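Local coordinates for protein multicopper oxidase type 1 (PDB 3G5W) that probably oxidises substrates with the help of bound copper, as a two-domain, laccase-like blue multicopper oxidase, at residues 22-27 with 111-117; 10-14 with 314-318. The contacts are given in a common frame with arbitrary orientation. Numbering follows the deposited sequence.

How the contacts relate
Strand 2-15 carries residues 10-14, turns back, and continues as strand 20-27, which pairs antiparallel with it and carries residues 22-27. Contact 1 forms when the chain returns 84 residues later at 111-117, bringing a copper-binding turn against strand 20-27. Contact 2 closes a much longer loop, 300 residues across, when the C-terminal residues 314-318 come back to 10-14 after passing through the second copper-oxidase domain. The shorter loop therefore lies wholly within the longer one. The centres of the two contacts lie about 10 Å apart, and both contacts reach the same sheet, through strands 20-27 and 2-15: residues 10-14 bond to 20-27 on one edge and to the C-terminal tail on the other.

Contact 1 of 2, residues 22-27 with 111-117; sequences FHTFAF and HVTMRGM. With CU (copper (II) ion), chain G.
The ring of Phe25 touches two copper ligands of 111-117, His111 and Met117, and a third, His56. Build residues 22-27 as an extended strand and let residues 111-117 leave the last part of helix 108-114 and turn through Gly116 (phi/psi 62/29), a conformation that suits glycine; a side chain there would also crowd Thr24 CG2. The backbones approach closest at Thr24 and Arg115, whose CA atoms lie 4.2 Å apart, and Phe25 N donates to Arg115 O at 3.0 Å. Further along, a water bridges Phe27 N (2.9 Å) and Gly116 O (2.8 Å).

Arg115, with chi1 and chi2 both m, folds back along the strand: its NH2 donates to His23 O at 2.9 Å, while its CD makes a CH-pi contact over the Phe25 face, 4.2 Å from the centroid. A long side chain with an aliphatic stem and charged tip suits this place, since Glu110 takes NE in a salt bridge and carbonyls beyond the strand complete the guanidinium's bonding.

Phe25 turns its edge to the His111 face, centroids 5.2 Å apart and planes at 68°. Met117 SD sits at the Phe25 ring edge, 5.3 Å from the centroid, a Met-aromatic contact; Met117 CE reaches Phe27 CZ at 3.7 Å. His111 ND1 binds copper at 2.1 Å, with His56 and Cys104 completing the trigonal set and Met117 SD 2.8 Å away. This is the type 1 blue copper site of a cupredoxin domain. Such apolar surroundings are consistent with a metal shielded from solvent, its imidazole and weak thioether ligands confined by packing.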
# COMPACT_ATOMS: atom_id res chain seq x y z
N PHE A 22 24.84 6.26 11.63
CA PHE A 22 23.94 7.35 11.29
C PHE A 22 23.93 8.41 12.38
O PHE A 22 24.00 8.08 13.56
CB PHE A 22 22.52 6.81 11.06
CG PHE A 22 21.92 7.24 9.75
CD1 PHE A 22 21.23 8.44 9.64
CD2 PHE A 22 22.05 6.44 8.63
CE1 PHE A 22 20.68 8.84 8.42
CE2 PHE A 22 21.50 6.82 7.41
CZ PHE A 22 20.81 8.02 7.31
N HIS A 23 23.83 9.68 11.98
CA HIS A 23 23.69 10.80 12.89
C HIS A 23 22.20 10.97 13.20
O HIS A 23 21.38 11.12 12.29
CB HIS A 23 24.26 12.07 12.24
CG HIS A 23 24.37 13.25 13.16
ND1 HIS A 23 23.33 13.68 13.96
CD2 HIS A 23 25.39 14.11 13.38
CE1 HIS A 23 23.72 14.74 14.65
NE2 HIS A 23 24.96 15.02 14.31
N THR A 24 21.85 10.94 14.49
CA THR A 24 20.46 11.03 14.92
C THR A 24 20.26 12.12 15.96
O THR A 24 21.20 12.51 16.67
CB THR A 24 19.94 9.68 15.50
OG1 THR A 24 20.68 9.33 16.68
CG2 THR A 24 20.04 8.55 14.47
N PHE A 25 19.02 12.60 16.05
CA PHE A 25 18.60 13.51 17.11
C PHE A 25 17.72 12.69 18.05
O PHE A 25 16.50 12.66 17.91
CB PHE A 25 17.83 14.72 16.55
CG PHE A 25 18.45 15.33 15.32
CD1 PHE A 25 19.82 15.57 15.25
CD2 PHE A 25 17.66 15.69 14.23
CE1 PHE A 25 20.39 16.14 14.12
CE2 PHE A 25 18.23 16.27 13.09
CZ PHE A 25 19.60 16.49 13.04
N ALA A 26 18.36 12.03 19.01
CA ALA A 26 17.73 10.95 19.76
C ALA A 26 17.15 11.39 21.09
O ALA A 26 17.81 12.07 21.89
CB ALA A 26 18.74 9.83 19.96
N PHE A 27 15.92 10.96 21.35
CA PHE A 27 15.31 11.17 22.65
C PHE A 27 16.05 10.33 23.70
O PHE A 27 16.19 9.11 23.55
CB PHE A 27 13.81 10.86 22.62
CG PHE A 27 13.02 11.73 21.67
CD1 PHE A 27 12.82 13.08 21.94
CD2 PHE A 27 12.48 11.20 20.50
CE1 PHE A 27 12.10 13.89 21.06
CE2 PHE A 27 11.75 12.00 19.61
CZ PHE A 27 11.56 13.35 19.90
N HIS A 111 13.69 14.45 9.84
CA HIS A 111 13.79 14.17 11.28
C HIS A 111 13.23 12.81 11.68
O HIS A 111 13.85 12.08 12.46
CB HIS A 111 13.14 15.29 12.11
CG HIS A 111 13.91 16.58 12.11
ND1 HIS A 111 13.90 17.45 13.17
CD2 HIS A 111 14.71 17.14 11.17
CE1 HIS A 111 14.65 18.51 12.89
NE2 HIS A 111 15.16 18.33 11.68
N VAL A 112 12.05 12.47 11.16
CA VAL A 112 11.43 11.17 11.47
C VAL A 112 12.03 10.07 10.59
O VAL A 112 12.50 9.05 11.10
CB VAL A 112 9.88 11.21 11.35
CG1 VAL A 112 9.27 9.86 11.75
CG2 VAL A 112 9.31 12.29 12.24
N THR A 113 12.03 10.29 9.27
CA THR A 113 12.55 9.31 8.32
C THR A 113 13.98 8.83 8.62
O THR A 113 14.24 7.62 8.61
CB THR A 113 12.46 9.83 6.86
OG1 THR A 113 11.11 10.20 6.57
CG2 THR A 113 12.93 8.76 5.86
N MET A 114 14.89 9.76 8.91
CA MET A 114 16.31 9.39 9.03
C MET A 114 17.10 9.97 10.21
O MET A 114 18.33 9.86 10.24
CB MET A 114 17.04 9.65 7.71
CG MET A 114 17.15 11.13 7.30
SD MET A 114 17.74 11.32 5.60
CE MET A 114 16.27 10.88 4.66
N ARG A 115 16.43 10.56 11.20
CA ARG A 115 17.16 11.03 12.39
C ARG A 115 16.71 10.34 13.68
O ARG A 115 17.05 10.78 14.78
CB ARG A 115 17.08 12.56 12.52
CG ARG A 115 17.62 13.33 11.30
CD ARG A 115 19.12 13.14 11.09
NE ARG A 115 19.53 13.63 9.78
CZ ARG A 115 20.58 13.18 9.08
NH1 ARG A 115 20.84 13.69 7.89
NH2 ARG A 115 21.36 12.23 9.57
N GLY A 116 15.95 9.25 13.53
CA GLY A 116 15.56 8.39 14.64
C GLY A 116 14.71 9.03 15.73
O GLY A 116 14.76 8.60 16.89
N MET A 117 13.90 10.03 15.37
CA MET A 117 13.11 10.79 16.34
C MET A 117 11.74 10.14 16.55
O MET A 117 10.73 10.70 16.16
CB MET A 117 12.96 12.26 15.92
CG MET A 117 14.28 12.98 15.67
SD MET A 117 14.11 14.76 15.82
CE MET A 117 13.95 14.95 17.61
CU CU G . 12.89 17.16 15.01
O HOH W 1 14.92 8.80 19.68

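Contact 2 of 2, residues 10-14 with 314-318; sequences EDTRI and KGEPI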
# COMPACT_ATOMS: atom_id res chain seq x y z
N GLU A 10 19.18 14.66 22.00
CA GLU A 10 20.64 14.73 21.91
C GLU A 10 21.16 14.29 20.54
O GLU A 10 20.65 13.34 19.96
CB GLU A 10 21.28 13.86 22.99
CG GLU A 10 20.89 14.22 24.42
CD GLU A 10 21.27 13.15 25.45
OE1 GLU A 10 20.70 13.17 26.56
OE2 GLU A 10 22.13 12.28 25.15
N ASP A 11 22.18 14.99 20.05
CA ASP A 11 22.93 14.54 18.87
C ASP A 11 23.64 13.23 19.23
O ASP A 11 24.45 13.18 20.17
CB ASP A 11 23.95 15.60 18.44
CG ASP A 11 23.29 16.82 17.83
OD1 ASP A 11 23.29 17.88 18.50
OD2 ASP A 11 22.77 16.73 16.69
N THR A 12 23.32 12.18 18.47
CA THR A 12 23.67 10.81 18.85
C THR A 12 24.07 9.97 17.63
O THR A 12 23.41 10.01 16.60
CB THR A 12 22.47 10.14 19.57
OG1 THR A 12 22.12 10.91 20.73
CG2 THR A 12 22.80 8.72 19.99
N ARG A 13 25.15 9.21 17.77
CA ARG A 13 25.58 8.29 16.73
C ARG A 13 25.04 6.89 17.01
O ARG A 13 25.21 6.37 18.11
CB ARG A 13 27.11 8.26 16.63
CG ARG A 13 27.66 7.37 15.53
CD ARG A 13 29.13 7.69 15.19
NE ARG A 13 29.41 9.13 15.10
CZ ARG A 13 29.02 9.94 14.11
NH1 ARG A 13 28.30 9.48 13.10
NH2 ARG A 13 29.35 11.22 14.15
N ILE A 14 24.35 6.31 16.03
CA ILE A 14 23.91 4.91 16.10
C ILE A 14 24.50 4.13 14.93
O ILE A 14 24.96 4.73 13.95
CB ILE A 14 22.35 4.76 16.14
CG1 ILE A 14 21.71 5.20 14.81
CG2 ILE A 14 21.75 5.51 17.35
CD1 ILE A 14 20.22 4.79 14.68
N LYS A 314 20.76 2.72 23.26
CA LYS A 314 21.55 3.93 23.47
C LYS A 314 22.69 4.03 22.46
O LYS A 314 23.40 3.05 22.21
CB LYS A 314 22.10 3.97 24.90
CG LYS A 314 22.69 5.31 25.27
CD LYS A 314 22.80 5.49 26.78
CE LYS A 314 23.46 6.81 27.11
NZ LYS A 314 22.61 7.97 26.70
N GLY A 315 22.87 5.22 21.90
CA GLY A 315 23.97 5.48 20.98
C GLY A 315 25.13 6.15 21.68
O GLY A 315 25.22 6.14 22.92
N GLU A 316 26.04 6.73 20.89
CA GLU A 316 27.17 7.48 21.42
C GLU A 316 26.96 8.97 21.17
O GLU A 316 26.62 9.36 20.05
CB GLU A 316 28.47 7.01 20.77
CG GLU A 316 28.88 5.58 21.16
CD GLU A 316 29.82 4.92 20.15
OE1 GLU A 316 29.80 5.31 18.96
OE2 GLU A 316 30.56 3.99 20.55
N PRO A 317 27.16 9.80 22.21
CA PRO A 317 27.02 11.25 22.07
C PRO A 317 27.94 11.79 20.97
O PRO A 317 29.06 11.32 20.81
CB PRO A 317 27.47 11.78 23.44
CG PRO A 317 27.24 10.65 24.38
CD PRO A 317 27.54 9.42 23.59
N ILE A 318 27.44 12.76 20.21
CA ILE A 318 28.24 13.43 19.19
C ILE A 318 28.59 14.84 19.67
O ILE A 318 27.71 15.58 20.11
CB ILE A 318 27.51 13.52 17.83
CG1 ILE A 318 27.20 12.11 17.30
CG2 ILE A 318 28.35 14.30 16.81
CD1 ILE A 318 26.25 12.10 16.13
O HOH W 2 27.34 4.26 18.15
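Three backbone hydrogen bonds join the C-terminal tail to residues 10-14. The main chain of Arg13 is satisfied on both counts, its N giving to Glu316 O (2.7 Å, nearly linear) and its O taking from Glu316 N (2.9 Å); Ile318 N then donates to Asp11 O at 3.0 Å. Arg13 O also accepts from a water at 3.0 Å, which reaches Glu316 OE1 at 2.8 Å in a weak bond. Pro317, lacking an amide hydrogen, fits opposite Thr12 because that is the non-hydrogen-bonded antiparallel pair. The tail thus adds a short antiparallel strand to strand 2-15 in the first cupredoxin domain, while Glu10, Thr12 and Ile14 make their backbone hydrogen bonds to Ala26, Thr24 and Phe22 of strand 20-27. Thr12 OG1 donates a hydrogen bond to Glu10 O at 2.9 Å, and Thr12 O receives Thr24 OG1 as well as the Thr24 amide. Gly315 is the residue that fits beside Arg13: a CB would clash with Arg13 O and Thr12 CG2. Arg13 NH1 has two partners, Asp21 by salt bridge and the neutral Asn152 OD1 by hydrogen bond; one face of the guanidinium is packed by Ile318 CD1, 3.8 Å from Arg13 NH2.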